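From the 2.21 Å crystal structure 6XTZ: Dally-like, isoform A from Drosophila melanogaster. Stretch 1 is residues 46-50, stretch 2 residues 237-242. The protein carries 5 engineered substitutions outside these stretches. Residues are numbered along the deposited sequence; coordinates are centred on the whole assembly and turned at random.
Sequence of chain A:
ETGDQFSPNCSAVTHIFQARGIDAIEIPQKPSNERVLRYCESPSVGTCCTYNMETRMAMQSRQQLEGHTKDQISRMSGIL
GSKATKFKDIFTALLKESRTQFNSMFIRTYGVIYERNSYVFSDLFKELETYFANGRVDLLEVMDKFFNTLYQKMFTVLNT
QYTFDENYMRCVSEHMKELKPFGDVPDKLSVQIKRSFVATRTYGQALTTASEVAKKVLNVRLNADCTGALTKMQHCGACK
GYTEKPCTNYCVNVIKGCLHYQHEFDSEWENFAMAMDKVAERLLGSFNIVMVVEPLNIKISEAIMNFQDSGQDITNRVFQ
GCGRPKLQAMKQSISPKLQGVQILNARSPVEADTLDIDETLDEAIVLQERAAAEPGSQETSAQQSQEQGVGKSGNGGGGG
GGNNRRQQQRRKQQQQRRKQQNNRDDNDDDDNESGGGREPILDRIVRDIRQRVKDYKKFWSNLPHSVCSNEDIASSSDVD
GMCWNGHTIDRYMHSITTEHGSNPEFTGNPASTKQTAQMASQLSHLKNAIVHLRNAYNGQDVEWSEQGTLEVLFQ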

# COMPACT_ATOMS: atom_id res chain seq x y z
N GLY A 46 -12.67 26.33 -42.60
CA GLY A 46 -12.78 27.23 -41.47
C GLY A 46 -13.02 26.48 -40.17
O GLY A 46 -13.14 25.25 -40.13
N THR A 47 -13.10 27.26 -39.09
CA THR A 47 -13.33 26.73 -37.75
C THR A 47 -14.19 27.71 -36.97
O THR A 47 -14.20 28.91 -37.24
CB THR A 47 -12.01 26.49 -37.01
OG1 THR A 47 -12.29 26.17 -35.64
CG2 THR A 47 -11.14 27.74 -37.06
N CYS A 48 -14.93 27.18 -36.00
CA CYS A 48 -15.79 27.99 -35.15
C CYS A 48 -15.08 28.49 -33.90
O CYS A 48 -15.72 29.13 -33.05
CB CYS A 48 -17.04 27.21 -34.75
SG CYS A 48 -18.11 26.75 -36.12
N CYS A 49 -13.79 28.22 -33.76
CA CYS A 49 -13.03 28.60 -32.58
C CYS A 49 -11.91 29.56 -32.96
O CYS A 49 -11.31 29.44 -34.03
CB CYS A 49 -12.43 27.36 -31.89
SG CYS A 49 -13.66 26.30 -31.12
N THR A 50 -11.64 30.51 -32.07
CA THR A 50 -10.51 31.41 -32.20
C THR A 50 -9.35 30.89 -31.36
O THR A 50 -9.47 29.92 -30.61
CB THR A 50 -10.88 32.83 -31.78
OG1 THR A 50 -11.17 32.85 -30.38
CG2 THR A 50 -12.11 33.30 -32.55
N GLY A 237 -14.31 19.14 -30.76
CA GLY A 237 -15.51 18.74 -31.48
C GLY A 237 -16.44 19.90 -31.74
O GLY A 237 -17.02 20.02 -32.83
N ALA A 238 -16.60 20.79 -30.76
CA ALA A 238 -17.46 21.95 -30.94
C ALA A 238 -16.87 22.94 -31.94
O ALA A 238 -17.61 23.70 -32.57
CB ALA A 238 -17.71 22.64 -29.60
N CYS A 239 -15.54 22.95 -32.09
CA CYS A 239 -14.92 23.84 -33.06
C CYS A 239 -15.27 23.46 -34.50
O CYS A 239 -15.15 24.31 -35.39
CB CYS A 239 -13.40 23.85 -32.88
SG CYS A 239 -12.87 24.44 -31.25
N LYS A 240 -15.70 22.23 -34.74
CA LYS A 240 -16.19 21.81 -36.05
C LYS A 240 -17.71 21.83 -36.14
O LYS A 240 -18.27 21.25 -37.07
CB LYS A 240 -15.67 20.41 -36.39
CG LYS A 240 -14.20 20.37 -36.79
CD LYS A 240 -13.84 19.01 -37.37
CE LYS A 240 -12.43 19.01 -37.92
NZ LYS A 240 -12.09 17.73 -38.60
N GLY A 241 -18.39 22.49 -35.21
CA GLY A 241 -19.83 22.53 -35.22
C GLY A 241 -20.51 21.30 -34.67
O GLY A 241 -21.75 21.22 -34.73
N TYR A 242 -19.76 20.34 -34.15
CA TYR A 242 -20.32 19.11 -33.61
C TYR A 242 -20.71 19.30 -32.15
O TYR A 242 -20.01 19.97 -31.39
CB TYR A 242 -19.33 17.96 -33.75
CG TYR A 242 -18.92 17.65 -35.17
CD1 TYR A 242 -19.84 17.73 -36.21
CD2 TYR A 242 -17.62 17.27 -35.48
CE1 TYR A 242 -19.47 17.44 -37.51
CE2 TYR A 242 -17.25 16.98 -36.77
CZ TYR A 242 -18.17 17.07 -37.79
OH TYR A 242 -17.80 16.78 -39.08

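A single cysteine, Cys 239, carries most of stretch 2's side of this contact, and it does so with both its side chain and its backbone. Its SG lies 2.0 Å from SG of Cys 49 in a disulfide, while its carbonyl O takes a hydrogen bond from the neighbouring residue of the other stretch: N of Cys 48 sits 2.9 Å from O of Cys 239, with an angle of 169° at the hydrogen, close to linear. The covalent link therefore does not stand alone. A bridge and a backbone bond, one residue apart in stretch 1, meet on one residue of stretch 2 and fix its position at two points. The bridged cysteines are 190 residues apart in sequence, the smallest separation of any touching pair, and the CA atoms of Cys 48 and Cys 239 come within 4.7 Å.

The disulfide looks relaxed. Its chi3 is -87°, near the preferred right angle, and both cysteines use the m rotamer. Cys 49 aims its CA-to-CB bond toward the other stretch, whereas that of Cys 239 points sideways.

Thr 47 helps to order the backbone just before the bridge. Its OG1 accepts a hydrogen bond from N of Cys 49 at 3.2 Å, tying together the residues that flank Cys 48. The same OG1 lies 3.4 Å from O of Cys 239, a weak bond at best.

Stretch 2 supplies its own scaffold. O of Gly 237 accepts from N of Lys 240 at 3.2 Å and from N of Tyr 242 at 3.1 Å, and N of Gly 241 bonds to O of Ala 238 at 3.0 Å. Gly 241 has a positive phi of 80°, where a CB would jam against the preceding carbonyl. The CA-to-CB bond of Cys 48 also points toward stretch 2, but its SG lies 4.4 Å from N of Gly 241, too far for a bond, and its covalent partner lies elsewhere in the structure.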